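Local coordinates for protein concanavalin B (Canavalia ensiformis, PDB 6CAF) that is a chitinase-like seed protein of glycosyl hydrolase family 18 that may act as a carbohydrate-binding protein, at residues 48-54 with 100-104; 251-257 with 288-294. One frame throughout, in Å; residues are numbered along the deposited sequence.

Interaction 1: 48-54 with 100-104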
loop_
_atom_site.group_PDB
_atom_site.type_symbol
_atom_site.label_atom_id
_atom_site.label_comp_id
_atom_site.label_asym_id
_atom_site.label_seq_id
_atom_site.Cartn_x
_atom_site.Cartn_y
_atom_site.Cartn_z
ATOM N N CYS A 48 13.881 -3.848 4.786
ATOM C CA CYS A 48 14.224 -4.362 3.470
ATOM C C CYS A 48 15.128 -5.583 3.535
ATOM O O CYS A 48 14.952 -6.547 2.787
ATOM C CB CYS A 48 14.903 -3.245 2.659
ATOM S SG CYS A 48 13.727 -1.949 2.216
ATOM N N LYS A 49 16.099 -5.523 4.425
ATOM C CA LYS A 49 17.112 -6.578 4.470
ATOM C C LYS A 49 16.606 -7.903 5.015
ATOM O O LYS A 49 17.313 -8.905 4.925
ATOM C CB LYS A 49 18.353 -6.145 5.256
ATOM C CG LYS A 49 19.185 -5.162 4.484
ATOM C CD LYS A 49 20.439 -4.730 5.183
ATOM C CE LYS A 49 21.183 -3.727 4.343
ATOM N NZ LYS A 49 21.945 -4.477 3.331
ATOM N N THR A 50 15.389 -7.930 5.563
ATOM C CA THR A 50 14.804 -9.206 5.917
ATOM C C THR A 50 14.615 -10.133 4.726
ATOM O O THR A 50 14.541 -11.352 4.888
ATOM C CB THR A 50 13.405 -9.083 6.542
ATOM O OG1 THR A 50 12.479 -8.533 5.592
ATOM C CG2 THR A 50 13.398 -8.275 7.801
ATOM N N ASN A 51 14.457 -9.536 3.553
ATOM C CA ASN A 51 14.083 -10.279 2.357
ATOM C C ASN A 51 12.658 -10.802 2.397
ATOM O O ASN A 51 12.287 -11.605 1.552
ATOM C CB ASN A 51 15.050 -11.430 2.053
ATOM C CG ASN A 51 16.116 -11.028 1.074
ATOM O OD1 ASN A 51 16.121 -11.458 -0.080
ATOM N ND2 ASN A 51 17.004 -10.178 1.517
ATOM N N ASN A 52 11.865 -10.361 3.380
ATOM C CA ASN A 52 10.486 -10.834 3.458
ATOM C C ASN A 52 9.537 -10.123 2.509
ATOM O O ASN A 52 8.465 -10.647 2.255
ATOM C CB ASN A 52 9.938 -10.661 4.873
ATOM C CG ASN A 52 10.502 -11.663 5.860
ATOM O OD1 ASN A 52 11.522 -12.282 5.639
ATOM N ND2 ASN A 52 9.805 -11.824 6.955
ATOM N N TYR A 53 9.950 -8.951 2.036
ATOM C CA TYR A 53 9.045 -8.031 1.381
ATOM C C TYR A 53 9.500 -7.695 -0.035
ATOM O O TYR A 53 10.676 -7.407 -0.289
ATOM C CB TYR A 53 8.970 -6.740 2.181
ATOM C CG TYR A 53 8.737 -6.932 3.659
ATOM C CD1 TYR A 53 7.555 -7.475 4.147
ATOM C CD2 TYR A 53 9.726 -6.608 4.575
ATOM C CE1 TYR A 53 7.333 -7.644 5.497
ATOM C CE2 TYR A 53 9.504 -6.755 5.928
ATOM C CZ TYR A 53 8.313 -7.266 6.384
ATOM O OH TYR A 53 8.076 -7.349 7.739
ATOM N N LYS A 54 8.552 -7.720 -0.947
ATOM C CA LYS A 54 8.760 -7.199 -2.281
ATOM C C LYS A 54 8.456 -5.716 -2.438
ATOM O O LYS A 54 8.989 -5.084 -3.336
ATOM C CB LYS A 54 7.936 -7.983 -3.297
ATOM C CG LYS A 54 8.210 -7.691 -4.760
ATOM C CD LYS A 54 8.943 -8.779 -5.502
ATOM C CE LYS A 54 9.057 -8.386 -6.973
ATOM N NZ LYS A 54 7.861 -7.618 -7.433
ATOM N N MET A 100 18.440 -4.030 -3.877
ATOM C CA MET A 100 18.227 -5.439 -3.601
ATOM C C MET A 100 16.856 -5.941 -4.057
ATOM O O MET A 100 16.451 -7.038 -3.734
ATOM C CB MET A 100 18.532 -5.786 -2.150
ATOM C CG MET A 100 17.634 -5.149 -1.132
ATOM S SD MET A 100 17.986 -5.823 0.504
ATOM C CE MET A 100 17.527 -4.469 1.549
ATOM N N GLY A 101 16.178 -5.149 -4.882
ATOM C CA GLY A 101 14.987 -5.601 -5.552
ATOM C C GLY A 101 13.693 -5.326 -4.826
ATOM O O GLY A 101 12.677 -5.864 -5.198
ATOM N N VAL A 102 13.727 -4.507 -3.783
ATOM C CA VAL A 102 12.517 -4.157 -3.066
ATOM C C VAL A 102 11.968 -2.880 -3.695
ATOM O O VAL A 102 12.694 -1.910 -3.899
ATOM C CB VAL A 102 12.787 -3.929 -1.571
ATOM C CG1 VAL A 102 11.536 -3.505 -0.844
ATOM C CG2 VAL A 102 13.403 -5.157 -0.943
ATOM N N LYS A 103 10.681 -2.879 -4.003
ATOM C CA LYS A 103 10.041 -1.679 -4.517
ATOM C C LYS A 103 9.626 -0.804 -3.346
ATOM O O LYS A 103 8.991 -1.292 -2.427
ATOM C CB LYS A 103 8.834 -2.054 -5.350
ATOM C CG LYS A 103 9.158 -2.828 -6.596
ATOM C CD LYS A 103 7.932 -3.076 -7.428
ATOM C CE LYS A 103 8.264 -3.869 -8.679
ATOM N NZ LYS A 103 8.322 -5.294 -8.321
ATOM N N VAL A 104 9.985 0.473 -3.387
ATOM C CA VAL A 104 9.658 1.381 -2.313
ATOM C C VAL A 104 8.654 2.390 -2.867
ATOM O O VAL A 104 8.930 3.108 -3.836
ATOM C CB VAL A 104 10.911 2.087 -1.798
ATOM C CG1 VAL A 104 10.587 3.050 -0.680
ATOM C CG2 VAL A 104 11.969 1.084 -1.358
#

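Interaction 2: 251-257 with 288-294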
loop_
_atom_site.group_PDB
_atom_site.type_symbol
_atom_site.label_atom_id
_atom_site.label_comp_id
_atom_site.label_asym_id
_atom_site.label_seq_id
_atom_site.Cartn_x
_atom_site.Cartn_y
_atom_site.Cartn_z
ATOM N N LEU A 251 -3.940 -7.188 5.126
ATOM C CA LEU A 251 -4.339 -7.845 6.359
ATOM C C LEU A 251 -3.551 -7.257 7.519
ATOM O O LEU A 251 -2.426 -6.762 7.351
ATOM C CB LEU A 251 -3.991 -9.331 6.253
ATOM C CG LEU A 251 -4.759 -10.115 5.180
ATOM C CD1 LEU A 251 -4.168 -11.506 5.013
ATOM C CD2 LEU A 251 -6.226 -10.126 5.516
ATOM N N PRO A 252 -4.119 -7.351 8.720
ATOM C CA PRO A 252 -3.368 -6.932 9.895
ATOM C C PRO A 252 -2.375 -8.007 10.296
ATOM O O PRO A 252 -2.688 -9.192 10.236
ATOM C CB PRO A 252 -4.450 -6.775 10.962
ATOM C CG PRO A 252 -5.537 -7.679 10.543
ATOM C CD PRO A 252 -5.467 -7.834 9.062
ATOM N N ALA A 253 -1.189 -7.594 10.737
ATOM C CA ALA A 253 -0.168 -8.589 11.068
ATOM C C ALA A 253 -0.231 -9.065 12.500
ATOM O O ALA A 253 0.543 -9.933 12.877
ATOM C CB ALA A 253 1.219 -8.075 10.736
ATOM N N SER A 254 -1.143 -8.512 13.297
ATOM C CA SER A 254 -1.367 -8.996 14.644
ATOM C C SER A 254 -2.822 -8.761 15.002
ATOM O O SER A 254 -3.487 -7.948 14.370
ATOM C CB SER A 254 -0.491 -8.241 15.634
ATOM O OG SER A 254 -0.950 -6.920 15.773
ATOM N N GLN A 255 -3.318 -9.454 16.008
ATOM C CA GLN A 255 -4.654 -9.144 16.500
ATOM C C GLN A 255 -4.789 -7.688 16.970
ATOM O O GLN A 255 -5.843 -7.077 16.786
ATOM C CB GLN A 255 -5.053 -10.097 17.623
ATOM C CG GLN A 255 -5.397 -11.481 17.126
ATOM C CD GLN A 255 -5.297 -12.540 18.210
ATOM O OE1 GLN A 255 -5.109 -13.720 17.923
ATOM N NE2 GLN A 255 -5.416 -12.121 19.463
ATOM N N ALA A 256 -3.727 -7.115 17.537
ATOM C CA ALA A 256 -3.794 -5.737 18.058
ATOM C C ALA A 256 -3.944 -4.644 16.994
ATOM O O ALA A 256 -4.417 -3.547 17.294
ATOM C CB ALA A 256 -2.588 -5.442 18.942
ATOM N N THR A 257 -3.559 -4.920 15.759
ATOM C CA THR A 257 -3.678 -3.947 14.647
ATOM C C THR A 257 -4.976 -4.148 13.901
ATOM O O THR A 257 -5.166 -3.609 12.787
ATOM C CB THR A 257 -2.519 -3.972 13.595
ATOM O OG1 THR A 257 -2.159 -5.309 13.229
ATOM C CG2 THR A 257 -1.305 -3.241 14.130
ATOM N N ALA A 288 -0.541 -7.726 1.657
ATOM C CA ALA A 288 0.102 -6.610 2.319
ATOM C C ALA A 288 -0.177 -6.693 3.797
ATOM O O ALA A 288 -1.261 -7.095 4.198
ATOM C CB ALA A 288 -0.402 -5.266 1.795
ATOM N N LEU A 289 0.805 -6.293 4.595
ATOM C CA LEU A 289 0.673 -6.347 6.042
ATOM C C LEU A 289 0.720 -4.953 6.668
ATOM O O LEU A 289 1.694 -4.192 6.495
ATOM C CB LEU A 289 1.758 -7.226 6.641
ATOM C CG LEU A 289 1.664 -8.692 6.224
ATOM C CD1 LEU A 289 2.879 -9.485 6.676
ATOM C CD2 LEU A 289 0.402 -9.324 6.724
ATOM N N TRP A 290 -0.359 -4.663 7.404
ATOM C CA TRP A 290 -0.431 -3.514 8.281
ATOM C C TRP A 290 -0.038 -4.024 9.672
ATOM O O TRP A 290 -0.816 -4.788 10.259
ATOM C CB TRP A 290 -1.859 -2.925 8.307
ATOM C CG TRP A 290 -1.966 -1.820 9.290
ATOM C CD1 TRP A 290 -2.566 -1.878 10.496
ATOM C CD2 TRP A 290 -1.330 -0.546 9.207
ATOM N NE1 TRP A 290 -2.349 -0.684 11.194
ATOM C CE2 TRP A 290 -1.621 0.160 10.397
ATOM C CE3 TRP A 290 -0.630 0.121 8.196
ATOM C CZ2 TRP A 290 -1.156 1.466 10.631
ATOM C CZ3 TRP A 290 -0.172 1.427 8.434
ATOM C CH2 TRP A 290 -0.438 2.087 9.628
ATOM N N ASN A 291 1.132 -3.687 10.225
ATOM C CA ASN A 291 2.228 -2.913 9.667
ATOM C C ASN A 291 3.549 -3.590 10.075
ATOM O O ASN A 291 3.556 -4.706 10.636
ATOM C CB ASN A 291 2.165 -1.471 10.142
ATOM C CG ASN A 291 2.283 -1.356 11.654
ATOM O OD1 ASN A 291 2.355 -2.339 12.385
ATOM N ND2 ASN A 291 2.347 -0.125 12.126
ATOM N N ARG A 292 4.674 -2.945 9.783
ATOM C CA ARG A 292 5.956 -3.554 10.041
ATOM C C ARG A 292 6.113 -3.881 11.540
ATOM O O ARG A 292 6.592 -4.966 11.878
ATOM C CB ARG A 292 7.070 -2.663 9.543
ATOM C CG ARG A 292 8.462 -3.145 9.891
ATOM C CD ARG A 292 8.829 -4.491 9.321
ATOM N NE ARG A 292 10.219 -4.749 9.624
ATOM C CZ ARG A 292 10.778 -5.911 9.948
ATOM N NH1 ARG A 292 10.120 -7.020 9.763
ATOM N NH2 ARG A 292 12.030 -5.942 10.390
ATOM N N GLN A 293 5.735 -2.956 12.415
ATOM C CA GLN A 293 5.825 -3.201 13.853
ATOM C C GLN A 293 5.113 -4.487 14.231
ATOM O O GLN A 293 5.651 -5.334 14.968
ATOM C CB GLN A 293 5.204 -2.025 14.631
ATOM C CG GLN A 293 5.119 -2.230 16.131
ATOM C CD GLN A 293 4.391 -1.158 16.900
ATOM O OE1 GLN A 293 3.916 -0.172 16.356
ATOM N NE2 GLN A 293 4.302 -1.363 18.204
ATOM N N ALA A 294 3.872 -4.632 13.772
ATOM C CA ALA A 294 3.103 -5.798 14.130
ATOM C C ALA A 294 3.704 -7.078 13.557
ATOM O O ALA A 294 3.689 -8.130 14.205
ATOM C CB ALA A 294 1.660 -5.615 13.704
#

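Interaction 1: 48-54 with 100-104
Tyr53 meets Val102 through its backbone, while its ring packs elsewhere. One face of that ring carries Asn52 CB, 3.8 Å above the plane and over the centre. The phenol OH is hydrogen-bonded to Asp295, and the ring also packs on Ile32 and Val34 of strand 31-36.

Val102 supplies the apolar surface next to the Tyr53 carbonyl. Its CG1 lies anti to the backbone N (chi1 177°). This leaves CG2 against Tyr53 O at 3.6 Å and turns CG1 to Cys48 SG at 4.1 Å. The sulfur is bonded to Cys97, so helix 44-49 is tied covalently to helix 91-99.

Both segments belong to the TIM barrel of family 18. Segment 48-54 leads from helix 44-49 to the start of strand 55-64, and segment 100-104 from helix 91-99 into strand 103-109. These strands are neighbours. The pairing starts here with one bond: Lys103 N donates to Lys54 O at 2.9 Å, nearly straight at 168°. Lys103 CB touches the same oxygen. Gly101, with positive phi, is the C-prime residue of a Schellman motif that ends helix 91-99. Thr50 OG1 accepts from Asn52 N in an ST turn after helix 44-49.

Met100 and Lys49 are each deposited in two conformers. In those given, Met100 CE lies at Lys49 CG but also too near Cys48 CB, so its placement is doubtful. The side chains of Lys54 and Lys103 lie side by side and point the same way. Their amine separation is too short to trust. Lys54 NZ also forms a salt bridge with Glu31.

Interaction 2: 251-257 with 288-294
Ala294 CB is the main bump of this contact. It fits into a hollow made by three residues of the loop after strand 247-252. Ala253 CB stands 3.9 Å from it, Ser254 OG approaches to 3.6 Å, and Thr257 CG2 adds a third wall at 3.8 Å from Ala294 CB. Ser254 and Thr257 belong to a tight turn, where Thr257 OG1 donates to Ser254 O at 3.2 Å. Thr257 has two deposited conformers, and this description holds for one of them.

Thr257 also fits against Trp290. With Trp290 CG anti to the backbone N (chi1 175°), CD1 of the indole comes up against Thr257 CB at 3.7 Å. The two side chains cross obliquely. Thr257 O lies at the edge of the indole, in its plane. Asn291 CB rests on one indole face, offset toward the rim. The ring also meets Tyr35 edge-to-face.

The backbones pair as parallel strands. Leu251 N donates to Ala288 O, Trp290 N to Leu251 O, and Ala253 N to Trp290 O. Leu251 and Leu289 share the sheet face that packs on Tyr300 of helix 300-308. Ala253 CB extends this apolar patch and touches Leu289 CB at 4.2 Å. Pro252 and Trp290 point to the other face.

A cis peptide joins Trp290 to Asn291. Asn291 then caps helix 292-298, its OD1 accepting from Ala294 N at 3.1 Å. A tryptophan followed by a cis peptide at the end of the last barrel strand recurs in family 18 TIM barrels such as hevamine, where it lines the substrate cleft; here it probably marks the equivalent cleft.

Along the chain both segments of interaction 1 come first, and those of interaction 2 follow. Their centres are about 17 Å apart. Both reach the parallel barrel sheet, where strand 31-36 lies between strand 55-64 and strand 284-290. Interaction 1 sits where strands 55-64 and 103-109 begin. Interaction 2 sits where strands 247-252 and 284-290 end. The two nevertheless touch. Tyr53 OH and Arg292 NH1 are 2.9 Å apart, a probable hydrogen bond, and Thr50 CG2 packs on Arg292 NH2. Arg292 opens helix 292-298, so its long side chain ties the start of that helix to the loop before strand 55-64. Early and late parts of the barrel are thereby joined.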